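Local structure of glycosaminoglycan xylosylkinase (5XOM) at residues Trp50-Trp53 against His54-Ser58; Tyr71-Leu74 against Lys75-Ser79; Ala137-His140 against Leu141-Leu145; Leu260-Leu263 against Ile264-Ser267; Ser323-Tyr326 against Asn327-Ile331. The protein probably transfers a phosphate group from a nucleotide to xylose in proteoglycan sugar chains, as a member of the Fam20 family of secretory-pathway kinases. All coordinates share one frame; numbering follows the deposited sequence.

Contact 1: residues Trp50-Trp53 against His54-Ser58; sequences WDVW and HDMIS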
loop_
_atom_site.group_PDB
_atom_site.type_symbol
_atom_site.label_atom_id
_atom_site.label_comp_id
_atom_site.label_asym_id
_atom_site.label_seq_id
_atom_site.Cartn_x
_atom_site.Cartn_y
_atom_site.Cartn_z
ATOM N N TRP A 50 8.139 3.588 -12.500
ATOM C CA TRP A 50 7.371 4.620 -13.188
ATOM C C TRP A 50 5.924 4.195 -13.387
ATOM O O TRP A 50 5.032 5.048 -13.412
ATOM C CB TRP A 50 8.005 4.994 -14.530
ATOM C CG TRP A 50 9.458 5.434 -14.506
ATOM C CD1 TRP A 50 10.350 5.315 -15.534
ATOM C CD2 TRP A 50 10.179 6.067 -13.426
ATOM N NE1 TRP A 50 11.575 5.827 -15.169
ATOM C CE2 TRP A 50 11.498 6.289 -13.881
ATOM C CE3 TRP A 50 9.842 6.463 -12.125
ATOM C CZ2 TRP A 50 12.474 6.887 -13.087
ATOM C CZ3 TRP A 50 10.815 7.053 -11.336
ATOM C CH2 TRP A 50 12.114 7.260 -11.820
ATOM N N ASP A 51 5.665 2.890 -13.482
ATOM C CA ASP A 51 4.284 2.423 -13.533
ATOM C C ASP A 51 3.604 2.565 -12.176
ATOM O O ASP A 51 2.409 2.876 -12.104
ATOM C CB ASP A 51 4.237 0.972 -14.013
ATOM C CG ASP A 51 4.562 0.834 -15.492
ATOM O OD1 ASP A 51 4.142 1.703 -16.290
ATOM O OD2 ASP A 51 5.235 -0.151 -15.855
ATOM N N VAL A 52 4.344 2.325 -11.089
ATOM C CA VAL A 52 3.803 2.563 -9.752
ATOM C C VAL A 52 3.354 4.012 -9.610
ATOM O O VAL A 52 2.292 4.296 -9.044
ATOM C CB VAL A 52 4.838 2.183 -8.679
ATOM C CG1 VAL A 52 4.311 2.519 -7.290
ATOM C CG2 VAL A 52 5.189 0.698 -8.787
ATOM N N TRP A 53 4.162 4.948 -10.118
ATOM C CA TRP A 53 3.809 6.366 -10.075
ATOM C C TRP A 53 2.561 6.649 -10.903
ATOM O O TRP A 53 1.632 7.318 -10.437
ATOM C CB TRP A 53 4.998 7.201 -10.566
ATOM C CG TRP A 53 4.738 8.670 -10.852
ATOM C CD1 TRP A 53 5.138 9.367 -11.959
ATOM C CD2 TRP A 53 4.055 9.618 -10.014
ATOM N NE1 TRP A 53 4.743 10.680 -11.870
ATOM C CE2 TRP A 53 4.077 10.861 -10.685
ATOM C CE3 TRP A 53 3.424 9.535 -8.767
ATOM C CZ2 TRP A 53 3.497 12.013 -10.149
ATOM C CZ3 TRP A 53 2.842 10.681 -8.236
ATOM C CH2 TRP A 53 2.883 11.903 -8.930
ATOM N N HIS A 54 2.516 6.139 -12.135
ATOM C CA HIS A 54 1.380 6.436 -13.005
ATOM C C HIS A 54 0.080 5.858 -12.456
ATOM O O HIS A 54 -0.981 6.467 -12.622
ATOM C CB HIS A 54 1.640 5.908 -14.415
ATOM C CG HIS A 54 2.702 6.658 -15.159
ATOM N ND1 HIS A 54 2.774 6.676 -16.535
ATOM C CD2 HIS A 54 3.738 7.412 -14.720
ATOM C CE1 HIS A 54 3.805 7.411 -16.911
ATOM N NE2 HIS A 54 4.409 7.867 -15.828
ATOM N N ASP A 55 0.141 4.700 -11.800
ATOM C CA ASP A 55 -1.061 4.018 -11.333
ATOM C C ASP A 55 -1.550 4.474 -9.964
ATOM O O ASP A 55 -2.690 4.155 -9.605
ATOM C CB ASP A 55 -0.833 2.504 -11.276
ATOM C CG ASP A 55 -0.619 1.892 -12.642
ATOM O OD1 ASP A 55 -1.070 2.485 -13.648
ATOM O OD2 ASP A 55 -0.002 0.808 -12.703
ATOM N N MET A 56 -0.739 5.184 -9.180
ATOM C CA MET A 56 -1.186 5.543 -7.841
ATOM C C MET A 56 -2.017 6.821 -7.814
ATOM O O MET A 56 -2.704 7.069 -6.818
ATOM C CB MET A 56 0.011 5.678 -6.876
ATOM C CG MET A 56 0.797 6.982 -6.961
ATOM S SD MET A 56 1.985 7.199 -5.598
ATOM C CE MET A 56 3.011 5.737 -5.757
ATOM N N ILE A 57 -2.016 7.605 -8.887
ATOM C CA ILE A 57 -2.713 8.888 -8.896
ATOM C C ILE A 57 -4.206 8.672 -9.110
ATOM O O ILE A 57 -4.620 7.924 -10.006
ATOM C CB ILE A 57 -2.135 9.814 -9.977
ATOM C CG1 ILE A 57 -0.658 10.085 -9.705
ATOM C CG2 ILE A 57 -2.917 11.130 -10.035
ATOM C CD1 ILE A 57 0.043 10.725 -10.865
ATOM N N SER A 58 -5.015 9.329 -8.281
ATOM C CA SER A 58 -6.441 9.512 -8.511
ATOM C C SER A 58 -6.762 10.987 -8.309
ATOM O O SER A 58 -5.908 11.774 -7.894
ATOM C CB SER A 58 -7.286 8.627 -7.582
ATOM O OG SER A 58 -6.952 8.849 -6.228
#
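One face of the Trp-53 indole carries the CD1 methyl of Ile-57, which lies 3.7 Å from the centroid of the Trp-53 six-membered ring and 14° off its normal, a CH-pi contact. At the edge of the same ring stands the sulfur of Met-56, its SD 5.5 Å from that centroid, which makes a Met-aromatic contact. The His-54 ring meets the five-membered part of Trp-53 obliquely, the planes 71° apart, with Trp-53 CD1 at the imidazole edge, 3.7 Å from His-54 CD2. Opposite its backbone N across the first torsion (chi1 168°), CG of Trp-53 sends the indole to the flank where Ile-57, one turn later, can lay its slim, unbranched CG1-CD1 arm over it. Here a broad flat residue suits the place, since one indole serves a methyl, a thioether and an imidazole. Further round, Met-56 CE touches Val-52 CG1 at 3.8 Å. The indole N-H is spent on the carbonyl of Trp-213, so replacing Trp-53 by alanine would probably leave that carbonyl without its donor and open a gap beneath the Ile-57 CD1 methyl. Trp-53 also rests on Gln-106 of strand 106-112, and Ile-57 on Pro-215 and Trp-218. Along another flank of helix 49-56, Trp-50 and Val-52 lean on helix 67-79, while Val-52 additionally reaches Val-68 of the second subunit.

Contact 2: residues Tyr71-Leu74 against Lys75-Ser79; sequences YKVL and KAMSS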
loop_
_atom_site.group_PDB
_atom_site.type_symbol
_atom_site.label_atom_id
_atom_site.label_comp_id
_atom_site.label_asym_id
_atom_site.label_seq_id
_atom_site.Cartn_x
_atom_site.Cartn_y
_atom_site.Cartn_z
ATOM N N TYR A 71 8.493 4.571 -1.431
ATOM C CA TYR A 71 9.945 4.367 -1.416
ATOM C C TYR A 71 10.435 3.731 -2.707
ATOM O O TYR A 71 11.554 4.009 -3.151
ATOM C CB TYR A 71 10.388 3.501 -0.234
ATOM C CG TYR A 71 10.334 4.180 1.116
ATOM C CD1 TYR A 71 9.480 5.252 1.345
ATOM C CD2 TYR A 71 11.166 3.769 2.155
ATOM C CE1 TYR A 71 9.423 5.871 2.574
ATOM C CE2 TYR A 71 11.120 4.390 3.396
ATOM C CZ TYR A 71 10.243 5.438 3.594
ATOM O OH TYR A 71 10.175 6.077 4.810
ATOM N N LYS A 72 9.621 2.870 -3.317
ATOM C CA LYS A 72 9.997 2.289 -4.600
ATOM C C LYS A 72 10.192 3.374 -5.650
ATOM O O LYS A 72 11.133 3.317 -6.452
ATOM C CB LYS A 72 8.926 1.289 -5.038
ATOM C CG LYS A 72 9.230 0.519 -6.312
ATOM C CD LYS A 72 8.169 -0.552 -6.511
ATOM C CE LYS A 72 8.390 -1.320 -7.783
ATOM N NZ LYS A 72 9.463 -2.333 -7.603
ATOM N N VAL A 73 9.301 4.369 -5.666
ATOM C CA VAL A 73 9.418 5.464 -6.622
ATOM C C VAL A 73 10.593 6.370 -6.259
ATOM O O VAL A 73 11.394 6.742 -7.124
ATOM C CB VAL A 73 8.089 6.238 -6.697
ATOM C CG1 VAL A 73 8.236 7.484 -7.568
ATOM C CG2 VAL A 73 6.986 5.334 -7.241
ATOM N N LEU A 74 10.730 6.718 -4.974
ATOM C CA LEU A 74 11.834 7.579 -4.540
ATOM C C LEU A 74 13.187 6.939 -4.830
ATOM O O LEU A 74 14.125 7.616 -5.271
ATOM C CB LEU A 74 11.702 7.896 -3.049
ATOM C CG LEU A 74 10.448 8.654 -2.607
ATOM C CD1 LEU A 74 10.501 8.958 -1.102
ATOM C CD2 LEU A 74 10.309 9.957 -3.407
ATOM N N LYS A 75 13.311 5.633 -4.584
ATOM C CA LYS A 75 14.567 4.946 -4.870
ATOM C C LYS A 75 14.915 5.027 -6.351
ATOM O O LYS A 75 16.081 5.227 -6.715
ATOM C CB LYS A 75 14.477 3.486 -4.426
ATOM C CG LYS A 75 15.761 2.683 -4.606
ATOM C CD LYS A 75 15.553 1.255 -4.115
ATOM C CE LYS A 75 16.796 0.409 -4.306
ATOM N NZ LYS A 75 17.923 0.973 -3.525
ATOM N N ALA A 76 13.918 4.885 -7.223
ATOM C CA ALA A 76 14.192 4.976 -8.654
ATOM C C ALA A 76 14.610 6.385 -9.048
ATOM O O ALA A 76 15.525 6.561 -9.860
ATOM C CB ALA A 76 12.968 4.537 -9.455
ATOM N N MET A 77 13.930 7.403 -8.507
ATOM C CA MET A 77 14.345 8.785 -8.752
ATOM C C MET A 77 15.774 9.019 -8.280
ATOM O O MET A 77 16.534 9.762 -8.912
ATOM C CB MET A 77 13.403 9.771 -8.055
ATOM C CG MET A 77 11.964 9.770 -8.561
ATOM S SD MET A 77 10.884 10.632 -7.400
ATOM C CE MET A 77 11.476 12.327 -7.557
ATOM N N SER A 78 16.150 8.401 -7.162
ATOM C CA SER A 78 17.464 8.639 -6.583
ATOM C C SER A 78 18.581 8.097 -7.462
ATOM O O SER A 78 19.651 8.709 -7.543
ATOM C CB SER A 78 17.523 8.014 -5.190
ATOM O OG SER A 78 18.855 7.944 -4.736
ATOM N N SER A 79 18.349 6.984 -8.163
ATOM C CA SER A 79 19.425 6.296 -8.862
ATOM C C SER A 79 19.292 6.246 -10.379
ATOM O O SER A 79 20.266 5.880 -11.045
ATOM C CB SER A 79 19.559 4.857 -8.335
ATOM O OG SER A 79 18.357 4.134 -8.534
#
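Lys-75, Ala-76, Met-77 and Ser-78 each give their backbone N-H to the carbonyl four residues earlier, the regular alpha-helical ladder. Its shortest rung, Lys-75 N to Tyr-71 O, is 2.8 Å. The longest, Ala-76 N to Lys-72 O, is 3.3 Å. The helix is amphipathic, one of two that precede the antiparallel sheet in this kinase-like fold. Its buried stripe is built from Val-73, Leu-74 and Met-77. The straightest of the rungs, Met-77 N to Val-73 O at 169°, ties two of these three together through the backbone. Val-73 and Met-77 both lie against Leu-212 of strand 205-212, while Leu-74 and Met-77 share Pro-152. A thioether suits this place because its flexible chain can settle against two branched side chains at once: CG of Met-77 points opposite its carbonyl carbon (chi1 -64°), the chain then extends, and the bend at chi3 turns CE aside. Another flank faces the second subunit, where Leu-74 and the methylenes of Lys-75 both pack on Phe-45 of that subunit. Lys-75 is extended as far as CE, and its NZ is hydrogen-bonded to Asn-46 of the second subunit, a use that fits a long chain with a charged end. Small Ala-76, on a further side, lets helix 49-56 come close. The sulfur of Met-77 ends up evenly placed, its SD 4.1 Å from Val-73 CG1 and also 4.1 Å from Leu-74 CD2.

Contact 3: residues Ala137-His140 against Leu141-Leu145; sequences AAFH and LDRLL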
loop_
_atom_site.group_PDB
_atom_site.type_symbol
_atom_site.label_atom_id
_atom_site.label_comp_id
_atom_site.label_asym_id
_atom_site.label_seq_id
_atom_site.Cartn_x
_atom_site.Cartn_y
_atom_site.Cartn_z
ATOM N N ALA A 137 11.166 18.733 2.165
ATOM C CA ALA A 137 10.436 18.784 3.426
ATOM C C ALA A 137 8.937 18.931 3.192
ATOM O O ALA A 137 8.132 18.288 3.871
ATOM C CB ALA A 137 10.963 19.922 4.293
ATOM N N ALA A 138 8.545 19.759 2.221
ATOM C CA ALA A 138 7.122 19.963 1.962
ATOM C C ALA A 138 6.459 18.684 1.458
ATOM O O ALA A 138 5.309 18.396 1.803
ATOM C CB ALA A 138 6.933 21.098 0.954
ATOM N N PHE A 139 7.167 17.900 0.645
ATOM C CA PHE A 139 6.575 16.664 0.152
ATOM C C PHE A 139 6.329 15.674 1.288
ATOM O O PHE A 139 5.238 15.101 1.392
ATOM C CB PHE A 139 7.461 16.051 -0.932
ATOM C CG PHE A 139 7.278 14.576 -1.093
ATOM C CD1 PHE A 139 6.093 14.053 -1.591
ATOM C CD2 PHE A 139 8.301 13.705 -0.755
ATOM C CE1 PHE A 139 5.929 12.687 -1.733
ATOM C CE2 PHE A 139 8.147 12.341 -0.896
ATOM C CZ PHE A 139 6.960 11.829 -1.384
ATOM N N HIS A 140 7.302 15.491 2.181
ATOM C CA HIS A 140 7.080 14.550 3.275
ATOM C C HIS A 140 6.059 15.072 4.271
ATOM O O HIS A 140 5.317 14.281 4.864
ATOM C CB HIS A 140 8.394 14.220 3.972
ATOM C CG HIS A 140 9.289 13.368 3.141
ATOM N ND1 HIS A 140 9.041 12.030 2.925
ATOM C CD2 HIS A 140 10.412 13.662 2.445
ATOM C CE1 HIS A 140 9.979 11.534 2.137
ATOM N NE2 HIS A 140 10.822 12.504 1.832
ATOM N N LEU A 141 5.991 16.387 4.472
ATOM C CA LEU A 141 4.971 16.893 5.374
ATOM C C LEU A 141 3.583 16.731 4.766
ATOM O O LEU A 141 2.607 16.524 5.491
ATOM C CB LEU A 141 5.240 18.357 5.727
ATOM C CG LEU A 141 4.112 19.013 6.510
ATOM C CD1 LEU A 141 4.223 18.566 7.960
ATOM C CD2 LEU A 141 4.146 20.535 6.418
ATOM N N ASP A 142 3.493 16.785 3.437
ATOM C CA ASP A 142 2.214 16.587 2.759
ATOM C C ASP A 142 1.680 15.177 2.997
ATOM O O ASP A 142 0.480 14.992 3.222
ATOM C CB ASP A 142 2.394 16.855 1.265
ATOM C CG ASP A 142 1.235 16.352 0.426
ATOM O OD1 ASP A 142 1.263 15.177 0.003
ATOM O OD2 ASP A 142 0.301 17.134 0.165
ATOM N N ARG A 143 2.570 14.177 3.013
ATOM C CA ARG A 143 2.156 12.817 3.355
ATOM C C ARG A 143 1.881 12.684 4.849
ATOM O O ARG A 143 0.895 12.054 5.250
ATOM C CB ARG A 143 3.225 11.823 2.912
ATOM C CG ARG A 143 3.568 11.943 1.446
ATOM C CD ARG A 143 4.468 10.821 0.986
ATOM N NE ARG A 143 3.760 9.543 0.995
ATOM C CZ ARG A 143 4.096 8.514 1.763
ATOM N NH1 ARG A 143 5.142 8.605 2.578
ATOM N NH2 ARG A 143 3.401 7.388 1.713
ATOM N N LEU A 144 2.738 13.282 5.687
ATOM C CA LEU A 144 2.572 13.175 7.135
ATOM C C LEU A 144 1.230 13.747 7.589
ATOM O O LEU A 144 0.570 13.182 8.470
ATOM C CB LEU A 144 3.729 13.883 7.848
ATOM C CG LEU A 144 3.662 13.980 9.373
ATOM C CD1 LEU A 144 3.616 12.584 9.973
ATOM C CD2 LEU A 144 4.850 14.774 9.918
ATOM N N LEU A 145 0.806 14.865 7.004
ATOM C CA LEU A 145 -0.470 15.457 7.378
ATOM C C LEU A 145 -1.659 14.814 6.678
ATOM O O LEU A 145 -2.798 15.216 6.944
ATOM C CB LEU A 145 -0.473 16.959 7.088
ATOM C CG LEU A 145 0.537 17.845 7.812
ATOM C CD1 LEU A 145 0.540 19.240 7.198
ATOM C CD2 LEU A 145 0.235 17.887 9.310
HETATM O O HOH W 1 6.851 10.459 3.752
#
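Phe-139 turns its CG away from the backbone N (chi1 156°), while Arg-143, one turn on, has CG opposite its carbonyl carbon and a bend at chi3 (68°); together these torsions lay the two side chains alongside each other, pointing the same way. They stand at i and i+4 on the buried helix 132-144, which packs against helix 67-79 (Phe-139 on Ile-70) and helix 339-347 (His-140 on Leu-347). The touching is done by the arginine methylenes: Arg-143 CD is 3.6 Å from Phe-139 CZ, approaching the ring obliquely, with ring and guanidinium planes 29° apart. CD2 of Phe-139 sits 3.7 Å above the plane of the neighbouring His-140 imidazole, over its centre. Water 1 bridges the two polar groups. It accepts a hydrogen bond from Arg-143 NH1 at 2.8 Å and bonds to His-140 ND1, also at 2.8 Å, lying in the plane of both groups at their edges. An arginine suits this buried place because it is apolar along its methylenes and polar at its tip. Among its partners are neutral acceptors, the Val-64 carbonyl and the water, besides a long, weak ion pair to Asp-67, so the shared water probably helps to spread the charge and to keep guanidinium and imidazole from turning.

Contact 4: residues Leu260-Leu263 against Ile264-Ser267; sequences LLDL and IDTS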
loop_
_atom_site.group_PDB
_atom_site.type_symbol
_atom_site.label_atom_id
_atom_site.label_comp_id
_atom_site.label_asym_id
_atom_site.label_seq_id
_atom_site.Cartn_x
_atom_site.Cartn_y
_atom_site.Cartn_z
ATOM N N LEU A 260 -13.059 25.535 -2.457
ATOM C CA LEU A 260 -12.726 26.482 -1.395
ATOM C C LEU A 260 -12.154 25.768 -0.175
ATOM O O LEU A 260 -11.207 26.260 0.448
ATOM C CB LEU A 260 -13.956 27.314 -1.016
ATOM C CG LEU A 260 -13.780 28.214 0.208
ATOM C CD1 LEU A 260 -12.878 29.384 -0.137
ATOM C CD2 LEU A 260 -15.135 28.736 0.679
ATOM N N LEU A 261 -12.681 24.589 0.156
ATOM C CA LEU A 261 -12.081 23.824 1.245
ATOM C C LEU A 261 -10.679 23.346 0.883
ATOM O O LEU A 261 -9.820 23.219 1.765
ATOM C CB LEU A 261 -12.975 22.646 1.625
ATOM C CG LEU A 261 -14.284 23.009 2.323
ATOM C CD1 LEU A 261 -15.076 21.749 2.647
ATOM C CD2 LEU A 261 -13.999 23.819 3.582
ATOM N N ASP A 262 -10.425 23.071 -0.399
ATOM C CA ASP A 262 -9.062 22.763 -0.825
ATOM C C ASP A 262 -8.131 23.937 -0.555
ATOM O O ASP A 262 -7.024 23.755 -0.034
ATOM C CB ASP A 262 -9.030 22.379 -2.305
ATOM C CG ASP A 262 -9.439 20.932 -2.552
ATOM O OD1 ASP A 262 -9.835 20.236 -1.588
ATOM O OD2 ASP A 262 -9.364 20.489 -3.716
ATOM N N LEU A 263 -8.557 25.154 -0.908
ATOM C CA LEU A 263 -7.693 26.310 -0.677
ATOM C C LEU A 263 -7.476 26.568 0.807
ATOM O O LEU A 263 -6.417 27.073 1.198
ATOM C CB LEU A 263 -8.267 27.563 -1.341
ATOM C CG LEU A 263 -8.399 27.566 -2.864
ATOM C CD1 LEU A 263 -8.990 28.884 -3.344
ATOM C CD2 LEU A 263 -7.057 27.299 -3.536
ATOM N N ILE A 264 -8.446 26.207 1.649
ATOM C CA ILE A 264 -8.258 26.351 3.088
ATOM C C ILE A 264 -7.279 25.300 3.606
ATOM O O ILE A 264 -6.394 25.609 4.416
ATOM C CB ILE A 264 -9.619 26.301 3.805
ATOM C CG1 ILE A 264 -10.503 27.460 3.320
ATOM C CG2 ILE A 264 -9.428 26.371 5.307
ATOM C CD1 ILE A 264 -11.917 27.484 3.889
ATOM N N ASP A 265 -7.413 24.046 3.149
ATOM C CA ASP A 265 -6.395 23.028 3.418
ATOM C C ASP A 265 -5.009 23.530 3.038
ATOM O O ASP A 265 -4.059 23.449 3.826
ATOM C CB ASP A 265 -6.688 21.741 2.634
ATOM C CG ASP A 265 -7.769 20.877 3.265
ATOM O OD1 ASP A 265 -8.152 21.124 4.427
ATOM O OD2 ASP A 265 -8.213 19.922 2.588
ATOM N N THR A 266 -4.876 24.026 1.805
ATOM C CA THR A 266 -3.571 24.420 1.291
ATOM C C THR A 266 -3.038 25.665 1.993
ATOM O O THR A 266 -1.817 25.840 2.091
ATOM C CB THR A 266 -3.659 24.615 -0.225
ATOM O OG1 THR A 266 -3.980 23.360 -0.840
ATOM C CG2 THR A 266 -2.337 25.120 -0.806
ATOM N N SER A 267 -3.921 26.532 2.496
ATOM C CA SER A 267 -3.439 27.684 3.253
ATOM C C SER A 267 -2.845 27.255 4.587
ATOM O O SER A 267 -1.874 27.859 5.057
ATOM C CB SER A 267 -4.567 28.692 3.471
ATOM O OG SER A 267 -5.453 28.260 4.489
HETATM O O HOH W 2 -10.288 22.555 4.715
#
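Ile-264 CG1 lies close on the helix backbone, 3.2 Å from Leu-260 O, whereas the CD1 end of the same residue meets side chains more loosely, 4.2 Å from Leu-260 CG and 4.2 Å from Leu-261 CD2. A beta-branched residue suits this site, because CG1 opposite the carbonyl carbon (chi1 -61°) follows the preceding turn while CG2 leaves on another side. The polar, hydrated side lies around Leu-261 O, though it too is buried. This oxygen holds two donors: Asp-265 N at 2.9 Å, nearly straight at 174°, and water 2 at 3.1 Å. The same water donates to Asp-265 OD1 at 2.6 Å, helping, with the hydroxyl of Thr-325 on the same OD1, to hold the carboxylate. Asp-262 OD1 and Asp-265 OD2 are 4.5 Å apart, an approach of like charges that Arg-322, salt-bridged to both, probably makes tolerable, with Arg-60 and Arg-149 adding a further bridge to one acid each. Ser-267 OG donates a hydrogen bond to Ile-264 O, 2.8 Å away. Helix 259-273 probably corresponds to the helix that leads towards the catalytic loop in protein kinases. Its Ile-264 flank packs on Leu-315 and Cys-318 of helix 313-318, and its Asp-262 and Leu-263 flank on strand 289-292.

Contact 5: residues Ser323-Tyr326 against Asn327-Ile331; sequences SSTY and NRLKI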
loop_
_atom_site.group_PDB
_atom_site.type_symbol
_atom_site.label_atom_id
_atom_site.label_comp_id
_atom_site.label_asym_id
_atom_site.label_seq_id
_atom_site.Cartn_x
_atom_site.Cartn_y
_atom_site.Cartn_z
ATOM N N SER A 323 -13.717 18.403 7.496
ATOM C CA SER A 323 -13.755 17.578 8.698
ATOM C C SER A 323 -12.528 16.677 8.805
ATOM O O SER A 323 -11.927 16.568 9.879
ATOM C CB SER A 323 -15.042 16.754 8.728
ATOM O OG SER A 323 -15.078 15.891 9.853
ATOM N N SER A 324 -12.166 15.988 7.716
ATOM C CA SER A 324 -11.007 15.098 7.764
ATOM C C SER A 324 -9.728 15.859 8.103
ATOM O O SER A 324 -8.860 15.343 8.819
ATOM C CB SER A 324 -10.841 14.341 6.443
ATOM O OG SER A 324 -10.797 15.219 5.332
ATOM N N THR A 325 -9.584 17.080 7.581
ATOM C CA THR A 325 -8.418 17.898 7.906
ATOM C C THR A 325 -8.371 18.208 9.399
ATOM O O THR A 325 -7.324 18.079 10.041
ATOM C CB THR A 325 -8.439 19.191 7.089
ATOM O OG1 THR A 325 -8.462 18.873 5.692
ATOM C CG2 THR A 325 -7.190 20.024 7.377
ATOM N N TYR A 326 -9.508 18.619 9.966
ATOM C CA TYR A 326 -9.579 18.908 11.395
ATOM C C TYR A 326 -9.204 17.689 12.230
ATOM O O TYR A 326 -8.444 17.797 13.198
ATOM C CB TYR A 326 -10.986 19.386 11.745
ATOM C CG TYR A 326 -11.236 19.629 13.216
ATOM C CD1 TYR A 326 -10.544 20.615 13.909
ATOM C CD2 TYR A 326 -12.176 18.875 13.909
ATOM C CE1 TYR A 326 -10.781 20.840 15.257
ATOM C CE2 TYR A 326 -12.420 19.092 15.253
ATOM C CZ TYR A 326 -11.723 20.076 15.921
ATOM O OH TYR A 326 -11.964 20.289 17.261
ATOM N N ASN A 327 -9.724 16.518 11.862
ATOM C CA ASN A 327 -9.418 15.304 12.611
ATOM C C ASN A 327 -7.927 14.992 12.585
ATOM O O ASN A 327 -7.349 14.618 13.613
ATOM C CB ASN A 327 -10.227 14.132 12.056
ATOM C CG ASN A 327 -11.715 14.295 12.293
ATOM O OD1 ASN A 327 -12.134 14.932 13.263
ATOM N ND2 ASN A 327 -12.523 13.721 11.407
ATOM N N ARG A 328 -7.284 15.140 11.424
ATOM C CA ARG A 328 -5.855 14.846 11.347
ATOM C C ARG A 328 -5.036 15.886 12.105
ATOM O O ARG A 328 -4.040 15.545 12.755
ATOM C CB ARG A 328 -5.411 14.758 9.885
ATOM C CG ARG A 328 -6.151 13.682 9.079
ATOM C CD ARG A 328 -5.448 13.341 7.757
ATOM N NE ARG A 328 -5.336 14.495 6.866
ATOM C CZ ARG A 328 -6.253 14.848 5.970
ATOM N NH1 ARG A 328 -7.368 14.138 5.832
ATOM N NH2 ARG A 328 -6.058 15.917 5.208
ATOM N N LEU A 329 -5.453 17.156 12.055
ATOM C CA LEU A 329 -4.761 18.200 12.807
ATOM C C LEU A 329 -4.850 17.957 14.306
ATOM O O LEU A 329 -3.916 18.284 15.046
ATOM C CB LEU A 329 -5.331 19.579 12.476
ATOM C CG LEU A 329 -5.053 20.161 11.087
ATOM C CD1 LEU A 329 -5.609 21.569 10.996
ATOM C CD2 LEU A 329 -3.574 20.151 10.763
ATOM N N LYS A 330 -5.961 17.389 14.776
ATOM C CA LYS A 330 -6.105 17.181 16.207
ATOM C C LYS A 330 -5.316 15.968 16.672
ATOM O O LYS A 330 -4.775 15.975 17.782
ATOM C CB LYS A 330 -7.582 17.008 16.559
ATOM C CG LYS A 330 -8.401 18.268 16.364
ATOM C CD LYS A 330 -9.305 18.538 17.552
ATOM C CE LYS A 330 -9.914 17.256 18.112
ATOM N NZ LYS A 330 -10.956 16.661 17.226
ATOM N N ILE A 331 -5.204 14.945 15.823
ATOM C CA ILE A 331 -4.307 13.826 16.096
ATOM C C ILE A 331 -2.858 14.293 16.138
ATOM O O ILE A 331 -2.058 13.814 16.951
ATOM C CB ILE A 331 -4.518 12.717 15.048
ATOM C CG1 ILE A 331 -5.880 12.044 15.255
ATOM C CG2 ILE A 331 -3.379 11.705 15.083
ATOM C CD1 ILE A 331 -6.230 11.035 14.179
HETATM O O HOH W 3 -8.726 13.431 3.291
#
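Lys-330 curls its aliphatic chain over one face of the Tyr-326 ring, its CG 3.9 Å from the ring centroid and 20° off the normal, a CH-pi contact between residues one turn apart on helix 323-334 of the kinase-like domain. Successive bends at chi2, chi3 and chi4 wrap the chain along the ring: Lys-330 CD comes within 3.2 Å of Tyr-326 OH, and Lys-330 NZ returns to 3.5 Å from Tyr-326 CE2. Lysine suits an exposed site like this, since its methylenes can cover an aromatic surface while the ammonium end lies beside the ring. The ring is brought there by CG lying opposite the backbone N (chi1 176°), and the backbone bond of Lys-330 N to Tyr-326 O at 3.0 Å sets the spacing of the two residues. Beyond this first shell, Phe-379 meets the tyrosine ring edge-to-face, and Ile-388 of strand 388-389 packs on it as well. With an alanine at Tyr-326, the lysine chain would probably be set free to uncurl and Phe-379 would lose its aromatic partner. On another flank Arg-328 folds back along the helix, placing a face of its guanidinium over Ser-324 O. Its NE donates to the backbone carbonyl of Leu-145, fixing the turn of the group, and its other end reaches a water shared, weakly, with Ser-324 OG. That water, water 3, accepts from Arg-328 NH1 at 3.0 Å.

How the contacts relate
The five contacts follow one another in series along the chain; each is local to one helix or its end, so none closes a loop, and none nests or crosses. Contacts 1 and 2 lie on successive helices, 49-56 and 67-79, which pack directly through Trp-50 CH2 on Ala-76 CB at 3.7 Å. Contact 2 then meets contact 3 on helix 132-144, where Leu-74 touches Phe-139 and His-140. From there the chain goes on to helix 259-273 with contact 4 and to helix 323-334 with contact 5, which ties helix 132-144 to helix 259-273. Contacts 2 and 4 lie on opposite sides of the chain's centre, with contact 3 between them, its centre about 17 Å from that of contact 2 and about 16 Å from that of contact 4.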